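Local coordinates for protein transcriptional activator, putative (Pyrococcus furiosus, PDB 1RTW) that is an all-helical protein of the TENA/THI-4/PQQC family, named as a putative transcriptional activator and assembled here as four chains, at residues B[38-43]-B[81-86]; B[120-125]-B[166-171]; B[106-111]-B[195-200]. All blocks are in the same frame, centred on the assembly; numbering follows the deposited sequence.

In the fold
All three contacts join helices through side chains, and their chemistry changes with place. Contacts 1 and 2 are buried, lie on opposite sides of the chain's centre, about 25 Å apart between centres, and each is built round one phenylalanine between roughly antiparallel helices. The ring of contact 1 meets a carboxylate and a tryptophan, whereas that of contact 2 is set among aliphatic branches, with Leu-125 against Ile-168 beside it. Contact 3 is smaller, lies at the surface against a second subunit and rests on one aromatic pair. Six different helices are used; 100-115 leads into 118-142 and 159-176 into 181-201, linking contacts 2 and 3, which touch at Leu-109 CD2 and Ala-124 CB (3.8 Å).

Contact 1: residues B[38-43]-B[81-86]; sequences KWLVND and EMFEKK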
loop_
_atom_site.group_PDB
_atom_site.type_symbol
_atom_site.label_atom_id
_atom_site.label_comp_id
_atom_site.label_asym_id
_atom_site.label_seq_id
_atom_site.Cartn_x
_atom_site.Cartn_y
_atom_site.Cartn_z
ATOM N N LYS B 38 -11.834 25.635 16.429
ATOM C CA LYS B 38 -10.682 24.749 16.499
ATOM C C LYS B 38 -11.107 23.307 16.209
ATOM O O LYS B 38 -10.418 22.586 15.491
ATOM C CB LYS B 38 -10.006 24.859 17.872
ATOM C CG LYS B 38 -8.684 24.120 17.972
ATOM C CD LYS B 38 -7.848 24.643 19.119
ATOM C CE LYS B 38 -7.366 26.063 18.856
ATOM N NZ LYS B 38 -6.483 26.118 17.651
ATOM N N TRP B 39 -12.254 22.896 16.745
ATOM C CA TRP B 39 -12.746 21.549 16.499
ATOM C C TRP B 39 -13.066 21.371 15.019
ATOM O O TRP B 39 -12.758 20.339 14.440
ATOM C CB TRP B 39 -13.997 21.234 17.332
ATOM C CG TRP B 39 -14.663 19.952 16.877
ATOM C CD1 TRP B 39 -14.302 18.677 17.210
ATOM C CD2 TRP B 39 -15.730 19.829 15.923
ATOM N NE1 TRP B 39 -15.065 17.771 16.516
ATOM C CE2 TRP B 39 -15.947 18.449 15.718
ATOM C CE3 TRP B 39 -16.516 20.751 15.217
ATOM C CZ2 TRP B 39 -16.924 17.966 14.827
ATOM C CZ3 TRP B 39 -17.487 20.269 14.330
ATOM C CH2 TRP B 39 -17.681 18.890 14.145
ATOM N N LEU B 40 -13.681 22.392 14.425
ATOM C CA LEU B 40 -14.074 22.381 13.022
ATOM C C LEU B 40 -12.883 22.181 12.086
ATOM O O LEU B 40 -12.885 21.267 11.264
ATOM C CB LEU B 40 -14.793 23.688 12.678
ATOM C CG LEU B 40 -15.546 23.754 11.355
ATOM C CD1 LEU B 40 -16.867 23.025 11.485
ATOM C CD2 LEU B 40 -15.784 25.191 10.974
ATOM N N VAL B 41 -11.870 23.032 12.220
ATOM C CA VAL B 41 -10.659 22.959 11.397
ATOM C C VAL B 41 -10.001 21.582 11.485
ATOM O O VAL B 41 -9.585 21.014 10.481
ATOM C CB VAL B 41 -9.634 24.036 11.843
ATOM C CG1 VAL B 41 -8.320 23.860 11.133
ATOM C CG2 VAL B 41 -10.185 25.446 11.571
ATOM N N ASN B 42 -9.940 21.033 12.691
ATOM C CA ASN B 42 -9.318 19.737 12.888
ATOM C C ASN B 42 -10.172 18.551 12.471
ATOM O O ASN B 42 -9.656 17.562 11.951
ATOM C CB ASN B 42 -8.840 19.591 14.326
ATOM C CG ASN B 42 -7.620 20.424 14.604
ATOM O OD1 ASN B 42 -6.488 19.965 14.446
ATOM N ND2 ASN B 42 -7.838 21.664 15.007
ATOM N N ASP B 43 -11.474 18.628 12.687
ATOM C CA ASP B 43 -12.304 17.510 12.280
ATOM C C ASP B 43 -12.438 17.462 10.760
ATOM O O ASP B 43 -12.580 16.394 10.178
ATOM C CB ASP B 43 -13.671 17.555 12.946
ATOM C CG ASP B 43 -14.257 16.172 13.127
ATOM O OD1 ASP B 43 -13.629 15.344 13.823
ATOM O OD2 ASP B 43 -15.335 15.904 12.564
ATOM N N GLU B 81 -18.810 18.991 2.270
ATOM C CA GLU B 81 -19.636 20.137 1.906
ATOM C C GLU B 81 -20.241 20.739 3.174
ATOM O O GLU B 81 -20.317 21.954 3.320
ATOM C CB GLU B 81 -20.761 19.711 0.952
ATOM C CG GLU B 81 -20.293 18.946 -0.287
ATOM C CD GLU B 81 -21.441 18.352 -1.105
ATOM O OE1 GLU B 81 -21.215 18.027 -2.294
ATOM O OE2 GLU B 81 -22.561 18.199 -0.567
HETATM N N MSE B 82 -20.650 19.878 4.100
HETATM C CA MSE B 82 -21.235 20.330 5.356
HETATM C C MSE B 82 -20.247 21.200 6.143
HETATM O O MSE B 82 -20.628 22.226 6.716
HETATM C CB MSE B 82 -21.685 19.125 6.182
HETATM C CG MSE B 82 -22.145 19.468 7.580
HETATM SE SE MSE B 82 -22.805 17.951 8.550
HETATM C CE MSE B 82 -21.139 17.048 8.895
ATOM N N PHE B 83 -18.979 20.797 6.155
ATOM C CA PHE B 83 -17.949 21.553 6.857
ATOM C C PHE B 83 -17.668 22.853 6.113
ATOM O O PHE B 83 -17.521 23.906 6.723
ATOM C CB PHE B 83 -16.649 20.748 6.967
ATOM C CG PHE B 83 -16.586 19.833 8.153
ATOM C CD1 PHE B 83 -15.831 20.180 9.269
ATOM C CD2 PHE B 83 -17.249 18.609 8.150
ATOM C CE1 PHE B 83 -15.737 19.324 10.367
ATOM C CE2 PHE B 83 -17.160 17.745 9.244
ATOM C CZ PHE B 83 -16.398 18.109 10.359
ATOM N N GLU B 84 -17.599 22.769 4.790
ATOM C CA GLU B 84 -17.320 23.931 3.954
ATOM C C GLU B 84 -18.399 25.011 3.995
ATOM O O GLU B 84 -18.080 26.197 4.006
ATOM C CB GLU B 84 -17.063 23.481 2.518
ATOM C CG GLU B 84 -15.776 22.688 2.368
ATOM C CD GLU B 84 -15.806 21.692 1.220
ATOM O OE1 GLU B 84 -16.817 21.629 0.479
ATOM O OE2 GLU B 84 -14.809 20.958 1.068
ATOM N N LYS B 85 -19.665 24.595 4.017
ATOM C CA LYS B 85 -20.790 25.529 4.067
ATOM C C LYS B 85 -20.668 26.297 5.379
ATOM O O LYS B 85 -20.450 27.513 5.386
ATOM C CB LYS B 85 -22.128 24.770 4.043
ATOM C CG LYS B 85 -23.287 25.543 3.409
ATOM C CD LYS B 85 -24.639 25.011 3.872
ATOM C CE LYS B 85 -24.881 25.374 5.334
ATOM N NZ LYS B 85 -26.033 24.663 5.957
ATOM N N LYS B 86 -20.707 25.549 6.479
ATOM C CA LYS B 86 -20.610 26.105 7.821
ATOM C C LYS B 86 -19.434 27.067 7.963
ATOM O O LYS B 86 -19.541 28.093 8.626
ATOM C CB LYS B 86 -20.482 24.974 8.839
ATOM C CG LYS B 86 -20.699 25.412 10.260
ATOM C CD LYS B 86 -22.110 25.933 10.422
ATOM C CE LYS B 86 -22.362 26.459 11.820
ATOM N NZ LYS B 86 -23.727 27.040 11.921
#
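Phe-83 reaches from helix 66-89 into the flank of helix 33-60, where Leu-40, Asp-43 and Trp-39 receive its ring. The apolar part comes first in extent: Leu-40 and Phe-83 run past one another in opposite directions, with the CD1 methyl of Leu-40 3.8 Å from CD1 of the ring. Trp-39 joins at its far corner, CH2 lying 4.1 Å from Phe-83 CZ, and the two rings meet obliquely. The helices run roughly antiparallel, their local axes at 144° and 10.8 Å apart, a spacing that a ring can bridge in the helical bundle of the TENA/THI-4/PQQC family. Helix 150-157 closes in beside them, Phe-152 meeting Phe-83 edge-to-face.

The polar contacts are made at the rim of the phenyl ring. Near its plane lie two oxygens, the backbone O of Leu-40, 3.6 Å from Phe-83 CE1, and the carboxylate OD2 of Asp-43, 3.3 Å from Phe-83 CZ, an approach probably favourable toward the ring hydrogens. With CG anti to its own N (chi1 -151°), Asp-43 brings its carboxylate to that edge, its plane 30° from the ring's. Its CB lies 3.6 Å above the plane of the Trp-39 indole, offset toward the rim. The indole NE1 is hydrogen-bonded to Tyr-132 OH, and the Asp-43 side chain lies about 5 Å from a bound phosphate ion.

Contact 2: residues B[120-125]-B[166-171]; sequences EGFTAL and KRIEKI
Phe-122 pushes the outer end of its ring between Ile-168 and Ile-171, two residues that stand nearly one turn apart on helix 159-176. Its CE2 lies 3.5 Å from the CG2 methyl of Ile-168, while CZ is 3.6 Å from the CG2 methyl of Ile-171, whose side chain crosses the ring's direction at about a right angle. Each isoleucine therefore offers the same branch to the ring. In both, CG2 is anti to the backbone N and CG1 takes the other direction, beside the N (chi1 -70° in Ile-168), which lets the longer arm of Ile-168 serve a different neighbour. That arm ends in CD1, 4.1 Å from CG of Leu-125, the residue that follows Phe-122 by three on helix 118-142.

One backbone atom enters the contact as well. The carbonyl O of Ile-168 lies in the plane of the phenyl ring, at its edge, 3.4 Å from Phe-122 CE2. Such an approach places oxygen against ring hydrogen and away from the pi cloud.

The pattern is that of two neighbouring helices in an antiparallel bundle, with local axes 10.1 Å apart and inclined at 152°, meeting through residues spaced by three. Behind it, Leu-125 also packs on Phe-53, Met-54 and Leu-57 of helix 33-60, which ties the pair to the interior. The chemistry across the interface is carbon against carbon, with a ring edge facing one carbonyl, so the fit of shapes and the burial of apolar surface probably account for most of its hold.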
loop_
_atom_site.group_PDB
_atom_site.type_symbol
_atom_site.label_atom_id
_atom_site.label_comp_id
_atom_site.label_asym_id
_atom_site.label_seq_id
_atom_site.Cartn_x
_atom_site.Cartn_y
_atom_site.Cartn_z
ATOM N N GLU B 120 -9.090 -5.718 11.016
ATOM C CA GLU B 120 -8.633 -4.617 11.859
ATOM C C GLU B 120 -9.118 -3.286 11.270
ATOM O O GLU B 120 -9.610 -2.406 11.986
ATOM C CB GLU B 120 -7.111 -4.609 11.923
ATOM C CG GLU B 120 -6.474 -5.790 12.675
ATOM C CD GLU B 120 -4.948 -5.732 12.639
ATOM O OE1 GLU B 120 -4.353 -6.004 11.569
ATOM O OE2 GLU B 120 -4.339 -5.398 13.678
ATOM N N GLY B 121 -8.994 -3.162 9.952
ATOM C CA GLY B 121 -9.413 -1.953 9.282
ATOM C C GLY B 121 -10.897 -1.696 9.443
ATOM O O GLY B 121 -11.308 -0.597 9.818
ATOM N N PHE B 122 -11.702 -2.716 9.172
ATOM C CA PHE B 122 -13.145 -2.589 9.290
ATOM C C PHE B 122 -13.544 -2.357 10.745
ATOM O O PHE B 122 -14.501 -1.640 11.019
ATOM C CB PHE B 122 -13.857 -3.814 8.704
ATOM C CG PHE B 122 -15.231 -3.506 8.175
ATOM C CD1 PHE B 122 -15.390 -2.956 6.914
ATOM C CD2 PHE B 122 -16.360 -3.707 8.958
ATOM C CE1 PHE B 122 -16.650 -2.603 6.442
ATOM C CE2 PHE B 122 -17.623 -3.358 8.491
ATOM C CZ PHE B 122 -17.768 -2.802 7.231
ATOM N N THR B 123 -12.794 -2.944 11.676
ATOM C CA THR B 123 -13.070 -2.748 13.093
ATOM C C THR B 123 -12.831 -1.273 13.424
ATOM O O THR B 123 -13.623 -0.656 14.150
ATOM C CB THR B 123 -12.174 -3.665 13.988
ATOM O OG1 THR B 123 -12.540 -5.030 13.777
ATOM C CG2 THR B 123 -12.358 -3.357 15.455
ATOM N N ALA B 124 -11.768 -0.694 12.863
ATOM C CA ALA B 124 -11.466 0.722 13.108
ATOM C C ALA B 124 -12.584 1.607 12.548
ATOM O O ALA B 124 -12.962 2.610 13.166
ATOM C CB ALA B 124 -10.130 1.109 12.485
ATOM N N LEU B 125 -13.121 1.215 11.390
ATOM C CA LEU B 125 -14.196 1.959 10.761
ATOM C C LEU B 125 -15.412 1.985 11.685
ATOM O O LEU B 125 -15.937 3.050 11.996
ATOM C CB LEU B 125 -14.577 1.341 9.416
ATOM C CG LEU B 125 -15.801 1.985 8.744
ATOM C CD1 LEU B 125 -15.474 3.419 8.346
ATOM C CD2 LEU B 125 -16.188 1.191 7.536
ATOM N N LYS B 166 -25.439 0.765 11.809
ATOM C CA LYS B 166 -26.014 -0.564 11.984
ATOM C C LYS B 166 -25.554 -1.489 10.859
ATOM O O LYS B 166 -25.282 -2.674 11.084
ATOM C CB LYS B 166 -27.543 -0.479 12.002
ATOM C CG LYS B 166 -28.246 -1.789 12.348
ATOM C CD LYS B 166 -27.993 -2.218 13.793
ATOM C CE LYS B 166 -28.605 -1.239 14.792
ATOM N NZ LYS B 166 -30.081 -1.104 14.621
ATOM N N ARG B 167 -25.436 -0.926 9.659
ATOM C CA ARG B 167 -25.008 -1.671 8.484
ATOM C C ARG B 167 -23.549 -2.113 8.626
ATOM O O ARG B 167 -23.203 -3.233 8.244
ATOM C CB ARG B 167 -25.206 -0.831 7.222
ATOM C CG ARG B 167 -25.105 -1.615 5.929
ATOM C CD ARG B 167 -25.339 -0.726 4.706
ATOM N NE ARG B 167 -25.221 -1.486 3.456
ATOM C CZ ARG B 167 -25.095 -0.949 2.241
ATOM N NH1 ARG B 167 -25.067 0.371 2.085
ATOM N NH2 ARG B 167 -24.991 -1.736 1.176
ATOM N N ILE B 168 -22.708 -1.247 9.200
ATOM C CA ILE B 168 -21.293 -1.566 9.411
ATOM C C ILE B 168 -21.189 -2.661 10.472
ATOM O O ILE B 168 -20.411 -3.613 10.338
ATOM C CB ILE B 168 -20.486 -0.315 9.876
ATOM C CG1 ILE B 168 -20.361 0.695 8.729
ATOM C CG2 ILE B 168 -19.095 -0.712 10.329
ATOM C CD1 ILE B 168 -19.896 2.058 9.174
ATOM N N GLU B 169 -21.996 -2.508 11.515
ATOM C CA GLU B 169 -22.049 -3.439 12.629
ATOM C C GLU B 169 -22.367 -4.857 12.154
ATOM O O GLU B 169 -21.662 -5.809 12.497
ATOM C CB GLU B 169 -23.109 -2.969 13.629
ATOM C CG GLU B 169 -23.182 -3.765 14.912
ATOM C CD GLU B 169 -24.249 -3.250 15.867
ATOM O OE1 GLU B 169 -24.338 -2.015 16.080
ATOM O OE2 GLU B 169 -24.996 -4.087 16.416
ATOM N N LYS B 170 -23.411 -4.975 11.339
ATOM C CA LYS B 170 -23.848 -6.259 10.807
ATOM C C LYS B 170 -22.754 -6.915 9.965
ATOM O O LYS B 170 -22.547 -8.131 10.053
ATOM C CB LYS B 170 -25.131 -6.080 9.991
ATOM C CG LYS B 170 -25.823 -7.374 9.617
ATOM C CD LYS B 170 -27.137 -7.094 8.906
ATOM C CE LYS B 170 -27.831 -8.383 8.468
ATOM N NZ LYS B 170 -27.018 -9.155 7.485
ATOM N N ILE B 171 -22.051 -6.110 9.166
ATOM C CA ILE B 171 -20.959 -6.609 8.332
ATOM C C ILE B 171 -19.786 -7.066 9.195
ATOM O O ILE B 171 -19.230 -8.144 8.968
ATOM C CB ILE B 171 -20.486 -5.534 7.326
ATOM C CG1 ILE B 171 -21.583 -5.275 6.308
ATOM C CG2 ILE B 171 -19.233 -5.993 6.605
ATOM C CD1 ILE B 171 -21.317 -4.086 5.423
#

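Contact 3: residues B[106-111]-B[195-200]; sequences VNYLLS and SKFELI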
loop_
_atom_site.group_PDB
_atom_site.type_symbol
_atom_site.label_atom_id
_atom_site.label_comp_id
_atom_site.label_asym_id
_atom_site.label_seq_id
_atom_site.Cartn_x
_atom_site.Cartn_y
_atom_site.Cartn_z
ATOM N N VAL B 106 -5.071 10.358 12.428
ATOM C CA VAL B 106 -5.127 10.120 10.988
ATOM C C VAL B 106 -4.070 9.119 10.537
ATOM O O VAL B 106 -4.385 8.132 9.871
ATOM C CB VAL B 106 -4.954 11.446 10.198
ATOM C CG1 VAL B 106 -4.573 11.175 8.723
ATOM C CG2 VAL B 106 -6.234 12.256 10.281
ATOM N N ASN B 107 -2.825 9.356 10.939
ATOM C CA ASN B 107 -1.720 8.489 10.549
ATOM C C ASN B 107 -1.849 7.066 11.056
ATOM O O ASN B 107 -1.436 6.126 10.383
ATOM C CB ASN B 107 -0.386 9.122 10.936
ATOM C CG ASN B 107 -0.108 10.396 10.155
ATOM O OD1 ASN B 107 -0.669 10.607 9.072
ATOM N ND2 ASN B 107 0.754 11.244 10.688
ATOM N N TYR B 108 -2.468 6.902 12.219
ATOM C CA TYR B 108 -2.689 5.567 12.754
ATOM C C TYR B 108 -3.714 4.837 11.876
ATOM O O TYR B 108 -3.507 3.674 11.506
ATOM C CB TYR B 108 -3.184 5.629 14.200
ATOM C CG TYR B 108 -3.608 4.279 14.737
ATOM C CD1 TYR B 108 -2.661 3.282 15.020
ATOM C CD2 TYR B 108 -4.948 3.979 14.918
ATOM C CE1 TYR B 108 -3.050 2.025 15.466
ATOM C CE2 TYR B 108 -5.352 2.726 15.364
ATOM C CZ TYR B 108 -4.402 1.752 15.630
ATOM O OH TYR B 108 -4.809 0.493 16.028
ATOM N N LEU B 109 -4.788 5.533 11.497
ATOM C CA LEU B 109 -5.827 4.914 10.669
ATOM C C LEU B 109 -5.285 4.507 9.316
ATOM O O LEU B 109 -5.579 3.416 8.838
ATOM C CB LEU B 109 -7.045 5.815 10.499
ATOM C CG LEU B 109 -7.996 5.948 11.695
ATOM C CD1 LEU B 109 -9.211 6.807 11.279
ATOM C CD2 LEU B 109 -8.463 4.546 12.140
ATOM N N LEU B 110 -4.497 5.373 8.697
ATOM C CA LEU B 110 -3.903 5.042 7.411
ATOM C C LEU B 110 -2.925 3.848 7.533
ATOM O O LEU B 110 -2.819 3.029 6.611
ATOM C CB LEU B 110 -3.210 6.276 6.815
ATOM C CG LEU B 110 -4.162 7.433 6.510
ATOM C CD1 LEU B 110 -3.362 8.589 5.923
ATOM C CD2 LEU B 110 -5.244 6.972 5.550
ATOM N N SER B 111 -2.239 3.729 8.673
ATOM C CA SER B 111 -1.316 2.606 8.873
ATOM C C SER B 111 -2.094 1.314 9.032
ATOM O O SER B 111 -1.698 0.282 8.501
ATOM C CB SER B 111 -0.412 2.822 10.083
ATOM O OG SER B 111 0.532 3.832 9.794
ATOM N N SER B 195 -10.504 4.000 20.090
ATOM C CA SER B 195 -11.337 4.540 21.167
ATOM C C SER B 195 -10.617 5.662 21.906
ATOM O O SER B 195 -11.206 6.705 22.187
ATOM C CB SER B 195 -11.717 3.435 22.158
ATOM O OG SER B 195 -12.648 2.537 21.591
ATOM N N LYS B 196 -9.342 5.438 22.213
ATOM C CA LYS B 196 -8.510 6.426 22.900
ATOM C C LYS B 196 -8.351 7.686 22.048
ATOM O O LYS B 196 -8.363 8.806 22.560
ATOM C CB LYS B 196 -7.130 5.832 23.206
ATOM C CG LYS B 196 -7.146 4.751 24.274
ATOM C CD LYS B 196 -5.755 4.186 24.531
ATOM C CE LYS B 196 -5.815 3.002 25.516
ATOM N NZ LYS B 196 -4.475 2.395 25.813
ATOM N N PHE B 197 -8.196 7.486 20.743
ATOM C CA PHE B 197 -8.048 8.585 19.803
ATOM C C PHE B 197 -9.319 9.416 19.748
ATOM O O PHE B 197 -9.252 10.643 19.699
ATOM C CB PHE B 197 -7.685 8.059 18.415
ATOM C CG PHE B 197 -6.208 7.896 18.197
ATOM C CD1 PHE B 197 -5.344 8.968 18.394
ATOM C CD2 PHE B 197 -5.685 6.692 17.762
ATOM C CE1 PHE B 197 -3.974 8.841 18.154
ATOM C CE2 PHE B 197 -4.322 6.555 17.521
ATOM C CZ PHE B 197 -3.466 7.633 17.717
ATOM N N GLU B 198 -10.469 8.746 19.780
ATOM C CA GLU B 198 -11.768 9.423 19.765
ATOM C C GLU B 198 -11.917 10.290 21.010
ATOM O O GLU B 198 -12.357 11.438 20.945
ATOM C CB GLU B 198 -12.907 8.395 19.742
ATOM C CG GLU B 198 -13.215 7.821 18.364
ATOM C CD GLU B 198 -13.762 8.871 17.406
ATOM O OE1 GLU B 198 -14.654 9.637 17.812
ATOM O OE2 GLU B 198 -13.301 8.946 16.250
ATOM N N LEU B 199 -11.559 9.715 22.152
ATOM C CA LEU B 199 -11.646 10.424 23.424
ATOM C C LEU B 199 -10.743 11.655 23.451
ATOM O O LEU B 199 -11.127 12.707 23.940
ATOM C CB LEU B 199 -11.255 9.493 24.570
ATOM C CG LEU B 199 -11.090 10.205 25.917
ATOM C CD1 LEU B 199 -12.413 10.793 26.382
ATOM C CD2 LEU B 199 -10.525 9.243 26.947
ATOM N N ILE B 200 -9.532 11.492 22.939
ATOM C CA ILE B 200 -8.538 12.549 22.908
ATOM C C ILE B 200 -8.865 13.666 21.923
ATOM O O ILE B 200 -8.566 14.835 22.178
ATOM C CB ILE B 200 -7.148 11.938 22.572
ATOM C CG1 ILE B 200 -6.652 11.111 23.761
ATOM C CG2 ILE B 200 -6.134 13.019 22.219
ATOM C CD1 ILE B 200 -5.421 10.280 23.445
#
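Tyr-108 and Phe-197 account for nearly all of this contact, each burying somewhat under 50 Å² against the other segment. Their alpha carbons are 9.4 Å apart, and the gap between helix 100-115 and helix 181-201 is bridged by the two aromatic side chains, whose bonds from the main chain both start out toward the opposite helix.

The meeting is lopsided. Phe-197 touches with the CE2 corner of its ring, which comes to 3.6 Å from Tyr-108 CB and 3.7 Å from Tyr-108 CG. The next ring atom on that side of the tyrosine takes part too, CD2 lying 3.7 Å from Phe-197 CE2. It is thus the root of the tyrosine side chain that receives the phenylalanine. The ring centroids are 5.6 Å apart and the planes are inclined by 35°, an oblique pairing. In Tyr-108, CG is anti to the backbone N (chi1 172°), and this torsion sends the ring back toward the beginning of helix 181-201, where it packs on Val-190, Glu-193 and Val-194. Phe-197 has a further aromatic partner in Tyr-105, whose ring stacks with it one turn before Tyr-108, so that the phenyl ring lies against two tyrosines of the same helix.

Within 106-111 the hydroxyl of Ser-111 donates to Asn-107 O, OG to O 3.1 Å.

Around the pair, Leu-109 packs on Phe-46 and Phe-53 of helix 33-60. Glu-198 packs on Ala-131 and Tyr-132 of helix 118-142, and its OE2 is hydrogen-bonded to Tyr-105 OH, a further tie between 195-200 and helix 100-115. Residues 107, 108, 110 and 111 meet helix 100-115 of a second subunit, with Tyr-108 lying on its Asn-107, so helix 100-115 contacts both helix 181-201 of its own chain and its counterpart in the second subunit.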